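Side-chain contacts in tetraacyldisaccharide 4'-kinase (Aquifex aeolicus, PDB 4EHX), which probably transfers the gamma-phosphate of ATP to the 4'-position of a tetraacyldisaccharide 1-phosphate, the step of lipid A biosynthesis that yields lipid IVA: residues L12-K15 against I16-R20; T22-K26 against G27-I31; R171-L174 against K175-R178. All coordinates share one frame; numbering follows the deposited sequence.

In the fold
Contacts 1 and 2 follow each other on helix 7-25: contact 1 is a pair of successive turns in its middle, contact 2 its C-terminal end and the chain that leaves it toward strand 38-43. Contact 3 comes much later, between helix 157-160 and strand 182-186, yet packs back against the same helix. The centres of contacts 1 and 2 lie about 14 Å apart, those of 1 and 3 about 12 Å, those of 2 and 3 about 16 Å. Y13, E14 and N18 of contact 1 meet R171, P173 and K175, so residues 171-178 join the N-terminal helix, on the surface of this P-loop kinase, to the body of the protein.

Contact 1 (L12-K15 against I16-R20); sequences LYEK and IINFR
Y13 swings its ring forward along the helix through a first torsion that sets CG opposite the backbone N (chi1 -176°), while I17, one turn on, keeps CG1 beside its own N and bends again at chi2 (-65°), which brings CG1 and CD1 over the phenol. I17 CG1 sits above one face of the Y13 ring, 3.6 Å from its centroid and displaced toward the rim, a CH-pi contact; CD1 reaches farther out and lies 3.4 Å from Y13 OH. That hydroxyl is also hydrogen-bonded to the carbonyl of R171. Beneath the pair, I17 N bonds to Y13 O at 3.0 Å, almost straight. This is the i to i+4 pattern of an alpha-helix, here the middle of helix 7-25, and it repeats from N18 N to E14 O at 2.8 Å and from F19 N to K15 O. With an alanine in place of the tyrosine, I17 would probably lose its aromatic platform and the R171 carbonyl its hydroxyl partner. One residue on, E14 and N18 meet without a side-chain hydrogen bond: N18 ND2 rests 3.5 Å from E14 CG, with carboxylate and amide planes 66° apart. Both residues also touch P173. L12 and I16 make a looser apolar contact on the surface, CG to CD1 at 4.2 Å.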
loop_
_atom_site.group_PDB
_atom_site.type_symbol
_atom_site.label_atom_id
_atom_site.label_comp_id
_atom_site.label_asym_id
_atom_site.label_seq_id
_atom_site.Cartn_x
_atom_site.Cartn_y
_atom_site.Cartn_z
ATOM N N LEU A 12 -16.297 8.749 21.066
ATOM C CA LEU A 12 -15.142 9.231 21.820
ATOM C C LEU A 12 -13.958 9.462 20.882
ATOM O O LEU A 12 -13.343 10.530 20.887
ATOM C CB LEU A 12 -14.765 8.243 22.923
ATOM C CG LEU A 12 -13.437 8.486 23.637
ATOM C CD1 LEU A 12 -13.504 9.759 24.462
ATOM C CD2 LEU A 12 -13.091 7.290 24.514
ATOM N N TYR A 13 -13.659 8.448 20.074
ATOM C CA TYR A 13 -12.585 8.508 19.098
ATOM C C TYR A 13 -12.736 9.708 18.164
ATOM O O TYR A 13 -11.743 10.345 17.793
ATOM C CB TYR A 13 -12.549 7.205 18.289
ATOM C CG TYR A 13 -11.410 7.115 17.310
ATOM C CD1 TYR A 13 -10.093 7.062 17.748
ATOM C CD2 TYR A 13 -11.651 7.061 15.944
ATOM C CE1 TYR A 13 -9.043 6.965 16.848
ATOM C CE2 TYR A 13 -10.614 6.971 15.035
ATOM C CZ TYR A 13 -9.309 6.924 15.491
ATOM O OH TYR A 13 -8.274 6.833 14.582
ATOM N N GLU A 14 -13.970 10.029 17.784
ATOM C CA GLU A 14 -14.168 11.163 16.888
ATOM C C GLU A 14 -13.723 12.470 17.548
ATOM O O GLU A 14 -13.081 13.302 16.914
ATOM C CB GLU A 14 -15.619 11.271 16.416
ATOM C CG GLU A 14 -15.799 12.411 15.421
ATOM C CD GLU A 14 -17.034 12.265 14.553
ATOM O OE1 GLU A 14 -17.937 11.476 14.911
ATOM O OE2 GLU A 14 -17.095 12.944 13.504
ATOM N N LYS A 15 -14.044 12.636 18.828
ATOM C CA LYS A 15 -13.615 13.829 19.558
ATOM C C LYS A 15 -12.102 13.975 19.537
ATOM O O LYS A 15 -11.584 15.068 19.305
ATOM C CB LYS A 15 -14.078 13.777 21.006
ATOM C CG LYS A 15 -15.579 13.906 21.186
ATOM C CD LYS A 15 -15.948 13.650 22.628
ATOM C CE LYS A 15 -17.449 13.743 22.857
ATOM N NZ LYS A 15 -18.178 12.730 22.039
ATOM N N ILE A 16 -11.403 12.873 19.803
ATOM C CA ILE A 16 -9.936 12.871 19.837
ATOM C C ILE A 16 -9.326 13.226 18.476
ATOM O O ILE A 16 -8.439 14.082 18.381
ATOM C CB ILE A 16 -9.390 11.504 20.324
ATOM C CG1 ILE A 16 -9.821 11.244 21.773
ATOM C CG2 ILE A 16 -7.862 11.443 20.180
ATOM C CD1 ILE A 16 -9.745 9.784 22.196
ATOM N N ILE A 17 -9.808 12.564 17.426
ATOM C CA ILE A 17 -9.331 12.811 16.065
ATOM C C ILE A 17 -9.621 14.238 15.606
ATOM O O ILE A 17 -8.743 14.907 15.049
ATOM C CB ILE A 17 -9.948 11.813 15.055
ATOM C CG1 ILE A 17 -9.471 10.394 15.351
ATOM C CG2 ILE A 17 -9.548 12.169 13.615
ATOM C CD1 ILE A 17 -7.980 10.207 15.157
ATOM N N ASN A 18 -10.852 14.693 15.834
ATOM C CA ASN A 18 -11.245 16.059 15.475
ATOM C C ASN A 18 -10.409 17.105 16.200
ATOM O O ASN A 18 -10.060 18.133 15.629
ATOM C CB ASN A 18 -12.733 16.325 15.759
ATOM C CG ASN A 18 -13.661 15.686 14.728
ATOM O OD1 ASN A 18 -13.212 15.141 13.719
ATOM N ND2 ASN A 18 -14.972 15.770 14.977
ATOM N N PHE A 19 -10.103 16.855 17.466
ATOM C CA PHE A 19 -9.283 17.802 18.223
ATOM C C PHE A 19 -7.879 17.894 17.634
ATOM O O PHE A 19 -7.355 18.993 17.424
ATOM C CB PHE A 19 -9.209 17.425 19.709
ATOM C CG PHE A 19 -8.377 18.379 20.528
ATOM C CD1 PHE A 19 -8.804 19.680 20.741
ATOM C CD2 PHE A 19 -7.166 17.979 21.072
ATOM C CE1 PHE A 19 -8.043 20.564 21.488
ATOM C CE2 PHE A 19 -6.402 18.862 21.834
ATOM C CZ PHE A 19 -6.839 20.151 22.032
ATOM N N ARG A 20 -7.279 16.747 17.336
ATOM C CA ARG A 20 -5.936 16.747 16.752
ATOM C C ARG A 20 -5.957 17.443 15.398
ATOM O O ARG A 20 -5.073 18.248 15.073
ATOM C CB ARG A 20 -5.409 15.308 16.603
ATOM C CG ARG A 20 -4.018 15.225 15.925
ATOM C CD ARG A 20 -3.402 13.811 16.014
ATOM N NE ARG A 20 -2.221 13.686 15.155
ATOM C CZ ARG A 20 -2.305 13.421 13.862
ATOM N NH1 ARG A 20 -3.502 13.232 13.319
ATOM N NH2 ARG A 20 -1.213 13.327 13.118
#

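Contact 2 (T22-K26 against G27-I31); sequences TLYDK and GFLKI
The carbonyl of K30 and the hydroxyl of Y24 are joined by one water, which donates to K30 O at 2.7 Å and lies 2.8 Å from Y24 OH. It links the hydroxyl end of the tyrosine to the chain beyond the helix, while the ring itself is packed by the residues next to K30. L29 lies over one face of the phenol: its CB stands 3.9 Å from the ring centroid in a CH-pi contact, and CD1 comes down near CE2. I31 approaches differently, bringing CG1 to the ring's edge, 3.8 Å from Y24 CD1. Between helix and extended chain comes a Schellman motif, the turn that closes helix 7-25. G27, with positive phi (82°), is its C' residue; F28 N bonds back to L23 O at 2.8 Å, and G27 N makes a longer bond to Y24 O, approaching well above the carbonyl plane. Reversed in this way, the chain sends F28 and L29 back against the last helical turn. L23 meets both: its CB touches L29 CD1 at 3.6 Å, and its CD2 touches F28 CB, the side chains of L23 and F28 crossing at about a right angle. F28 keeps CG beside its backbone N (chi1 -74°), which leaves the edge of its ring, at CE2, against K26 CB, 3.6 Å away. On another side of the turn, D25 forms a salt bridge with R144 and a long, weak ion pair with R178.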
loop_
_atom_site.group_PDB
_atom_site.type_symbol
_atom_site.label_atom_id
_atom_site.label_comp_id
_atom_site.label_asym_id
_atom_site.label_seq_id
_atom_site.Cartn_x
_atom_site.Cartn_y
_atom_site.Cartn_z
ATOM N N THR A 22 -8.036 19.711 14.304
ATOM C CA THR A 22 -8.231 21.151 14.505
ATOM C C THR A 22 -6.906 21.839 14.820
ATOM O O THR A 22 -6.614 22.933 14.307
ATOM C CB THR A 22 -9.251 21.428 15.621
ATOM O OG1 THR A 22 -10.532 20.932 15.214
ATOM C CG2 THR A 22 -9.351 22.918 15.906
ATOM N N LEU A 23 -6.084 21.197 15.644
ATOM C CA LEU A 23 -4.782 21.779 15.973
ATOM C C LEU A 23 -3.915 21.976 14.728
ATOM O O LEU A 23 -3.317 23.044 14.545
ATOM C CB LEU A 23 -4.053 20.940 17.030
ATOM C CG LEU A 23 -4.745 20.914 18.400
ATOM C CD1 LEU A 23 -4.057 19.941 19.350
ATOM C CD2 LEU A 23 -4.794 22.306 18.995
ATOM N N TYR A 24 -3.853 20.967 13.862
ATOM C CA TYR A 24 -3.097 21.125 12.621
ATOM C C TYR A 24 -3.745 22.146 11.691
ATOM O O TYR A 24 -3.046 22.959 11.098
ATOM C CB TYR A 24 -2.907 19.796 11.897
ATOM C CG TYR A 24 -1.763 18.981 12.471
ATOM C CD1 TYR A 24 -0.446 19.329 12.201
ATOM C CD2 TYR A 24 -2.003 17.890 13.296
ATOM C CE1 TYR A 24 0.598 18.604 12.716
ATOM C CE2 TYR A 24 -0.951 17.147 13.824
ATOM C CZ TYR A 24 0.344 17.518 13.531
ATOM O OH TYR A 24 1.404 16.814 14.044
ATOM N N ASP A 25 -5.072 22.081 11.563
ATOM C CA ASP A 25 -5.825 22.999 10.704
ATOM C C ASP A 25 -5.485 24.456 11.019
ATOM O O ASP A 25 -5.336 25.276 10.118
ATOM C CB ASP A 25 -7.335 22.814 10.908
ATOM C CG ASP A 25 -7.877 21.566 10.249
ATOM O OD1 ASP A 25 -7.119 20.866 9.537
ATOM O OD2 ASP A 25 -9.090 21.287 10.435
ATOM N N LYS A 26 -5.365 24.762 12.306
ATOM C CA LYS A 26 -5.240 26.139 12.770
ATOM C C LYS A 26 -3.822 26.557 13.140
ATOM O O LYS A 26 -3.622 27.631 13.710
ATOM C CB LYS A 26 -6.197 26.373 13.941
ATOM C CG LYS A 26 -7.650 26.113 13.570
ATOM C CD LYS A 26 -8.617 26.608 14.635
ATOM C CE LYS A 26 -10.019 26.772 14.047
ATOM N NZ LYS A 26 -11.084 26.797 15.093
ATOM N N GLY A 27 -2.842 25.712 12.838
ATOM C CA GLY A 27 -1.455 26.100 13.001
ATOM C C GLY A 27 -0.916 25.967 14.410
ATOM O O GLY A 27 0.102 26.567 14.750
ATOM N N PHE A 28 -1.579 25.163 15.232
ATOM C CA PHE A 28 -1.149 24.984 16.620
ATOM C C PHE A 28 -0.055 23.933 16.786
ATOM O O PHE A 28 0.602 23.863 17.831
ATOM C CB PHE A 28 -2.343 24.652 17.500
ATOM C CG PHE A 28 -3.232 25.833 17.777
ATOM C CD1 PHE A 28 -2.910 26.735 18.779
ATOM C CD2 PHE A 28 -4.390 26.034 17.046
ATOM C CE1 PHE A 28 -3.728 27.815 19.048
ATOM C CE2 PHE A 28 -5.215 27.114 17.313
ATOM C CZ PHE A 28 -4.880 28.005 18.311
ATOM N N LEU A 29 0.133 23.118 15.751
ATOM C CA LEU A 29 1.187 22.110 15.748
ATOM C C LEU A 29 2.073 22.288 14.528
ATOM O O LEU A 29 1.606 22.657 13.453
ATOM C CB LEU A 29 0.592 20.690 15.776
ATOM C CG LEU A 29 -0.120 20.289 17.077
ATOM C CD1 LEU A 29 -0.949 19.029 16.870
ATOM C CD2 LEU A 29 0.894 20.064 18.185
ATOM N N LYS A 30 3.357 22.009 14.699
ATOM C CA LYS A 30 4.334 22.268 13.662
ATOM C C LYS A 30 4.221 21.262 12.517
ATOM O O LYS A 30 4.072 20.054 12.743
ATOM C CB LYS A 30 5.748 22.231 14.246
ATOM C CG LYS A 30 6.833 22.730 13.287
ATOM C CD LYS A 30 8.056 23.188 14.066
ATOM C CE LYS A 30 9.261 23.371 13.159
ATOM N NZ LYS A 30 10.550 23.220 13.906
ATOM N N ILE A 31 4.232 21.798 11.300
ATOM C CA ILE A 31 4.328 20.995 10.093
ATOM C C ILE A 31 5.734 21.187 9.526
ATOM O O ILE A 31 6.108 22.296 9.140
ATOM C CB ILE A 31 3.235 21.381 9.080
ATOM C CG1 ILE A 31 1.854 21.091 9.703
ATOM C CG2 ILE A 31 3.408 20.580 7.772
ATOM C CD1 ILE A 31 0.661 21.593 8.889
HETATM O O HOH W 1 3.595 18.430 14.859
#

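Contact 3 (R171-L174 against K175-R178); sequences REPL and KEIR
E172 and E176 run across each other at about a right angle, yet their carboxylate planes are nearly parallel, 7° apart. E172 is extended beyond CG and lays OE2 alongside the aliphatic part of E176, 3.7 Å from its CG. E176 folds instead: a second torsion of -59° bends the chain, so that the CG methylene is what faces E172 OE2 while the acid group turns off from it, the two OE2 atoms staying 4.6 Å apart. Two like charges that close in a buried place would be expected to repel, but R179 makes salt bridges to both OE2 atoms and probably offsets the cost. E172 is held further by Q142 at OE1 and by N21 at OE2, so both of its oxygens have partners. The backbone beneath is a 3-10 turn, with i to i+3 bonds from E176 N to P173 O at 3.1 Å and from I177 N to L174 O at 3.0 Å. Both donors approach from above the carbonyl plane. I177 folds its side chain over the same L174 carbonyl, CG1 lying 3.3 Å from L174 O, whereas its CD1 and L174 CD2 meet loosely. P173 CB lies 4.2 Å from K175 CG. Outward, K175 packs on N18 and E176 on N21 of helix 7-25; inward, I177 rests on L153 and L155 of strand 150-156, placing this short turn between the N-terminal helix and the central strands.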
loop_
_atom_site.group_PDB
_atom_site.type_symbol
_atom_site.label_atom_id
_atom_site.label_comp_id
_atom_site.label_asym_id
_atom_site.label_seq_id
_atom_site.Cartn_x
_atom_site.Cartn_y
_atom_site.Cartn_z
ATOM N N ARG A 171 -10.533 5.715 9.766
ATOM C CA ARG A 171 -9.534 6.228 10.700
ATOM C C ARG A 171 -9.815 7.689 11.038
ATOM O O ARG A 171 -9.381 8.180 12.079
ATOM C CB ARG A 171 -8.113 6.078 10.124
ATOM C CG ARG A 171 -7.601 4.639 10.163
ATOM C CD ARG A 171 -6.131 4.536 9.758
ATOM N NE ARG A 171 -5.945 4.716 8.323
ATOM C CZ ARG A 171 -4.784 4.560 7.697
ATOM N NH1 ARG A 171 -3.695 4.215 8.378
ATOM N NH2 ARG A 171 -4.708 4.747 6.387
ATOM N N GLU A 172 -10.507 8.378 10.128
ATOM C CA GLU A 172 -10.887 9.787 10.289
ATOM C C GLU A 172 -12.240 10.008 9.645
ATOM O O GLU A 172 -12.596 9.300 8.696
ATOM C CB GLU A 172 -9.929 10.717 9.542
ATOM C CG GLU A 172 -8.487 10.541 9.810
ATOM C CD GLU A 172 -7.685 11.649 9.168
ATOM O OE1 GLU A 172 -7.011 11.390 8.146
ATOM O OE2 GLU A 172 -7.751 12.790 9.683
ATOM N N PRO A 173 -12.976 11.029 10.116
ATOM C CA PRO A 173 -14.283 11.388 9.560
ATOM C C PRO A 173 -14.148 11.766 8.102
ATOM O O PRO A 173 -13.107 12.282 7.694
ATOM C CB PRO A 173 -14.675 12.630 10.361
ATOM C CG PRO A 173 -13.924 12.511 11.641
ATOM C CD PRO A 173 -12.635 11.836 11.306
ATOM N N LEU A 174 -15.200 11.515 7.327
ATOM C CA LEU A 174 -15.198 11.819 5.899
ATOM C C LEU A 174 -14.966 13.302 5.574
ATOM O O LEU A 174 -14.514 13.626 4.481
ATOM C CB LEU A 174 -16.499 11.326 5.254
ATOM C CG LEU A 174 -16.754 9.815 5.219
ATOM C CD1 LEU A 174 -18.172 9.519 4.711
ATOM C CD2 LEU A 174 -15.710 9.092 4.363
ATOM N N LYS A 175 -15.277 14.211 6.500
ATOM C CA LYS A 175 -15.032 15.633 6.238
ATOM C C LYS A 175 -13.557 15.910 5.914
ATOM O O LYS A 175 -13.230 16.896 5.252
ATOM C CB LYS A 175 -15.481 16.517 7.419
ATOM C CG LYS A 175 -14.570 16.446 8.643
ATOM C CD LYS A 175 -15.054 17.364 9.792
ATOM C CE LYS A 175 -14.040 17.348 10.937
ATOM N NZ LYS A 175 -14.366 18.319 12.031
ATOM N N GLU A 176 -12.667 15.047 6.393
ATOM C CA GLU A 176 -11.231 15.229 6.169
ATOM C C GLU A 176 -10.795 14.972 4.729
ATOM O O GLU A 176 -9.643 15.190 4.369
ATOM C CB GLU A 176 -10.417 14.374 7.146
ATOM C CG GLU A 176 -10.656 14.758 8.600
ATOM C CD GLU A 176 -10.303 16.212 8.892
ATOM O OE1 GLU A 176 -10.894 16.781 9.829
ATOM O OE2 GLU A 176 -9.428 16.784 8.197
ATOM N N ILE A 177 -11.717 14.512 3.900
ATOM C CA ILE A 177 -11.469 14.483 2.462
ATOM C C ILE A 177 -10.989 15.859 1.976
ATOM O O ILE A 177 -10.216 15.961 1.025
ATOM C CB ILE A 177 -12.728 14.016 1.693
ATOM C CG1 ILE A 177 -12.901 12.507 1.883
ATOM C CG2 ILE A 177 -12.625 14.356 0.194
ATOM C CD1 ILE A 177 -14.258 11.970 1.432
ATOM N N ARG A 178 -11.420 16.919 2.656
ATOM C CA ARG A 178 -10.992 18.269 2.292
ATOM C C ARG A 178 -9.469 18.488 2.263
ATOM O O ARG A 178 -8.989 19.399 1.581
ATOM C CB ARG A 178 -11.659 19.319 3.200
ATOM C CG ARG A 178 -11.180 19.318 4.650
ATOM C CD ARG A 178 -12.069 20.251 5.486
ATOM N NE ARG A 178 -11.730 20.219 6.907
ATOM C CZ ARG A 178 -12.556 20.599 7.883
ATOM N NH1 ARG A 178 -13.778 21.034 7.592
ATOM N NH2 ARG A 178 -12.167 20.538 9.152
#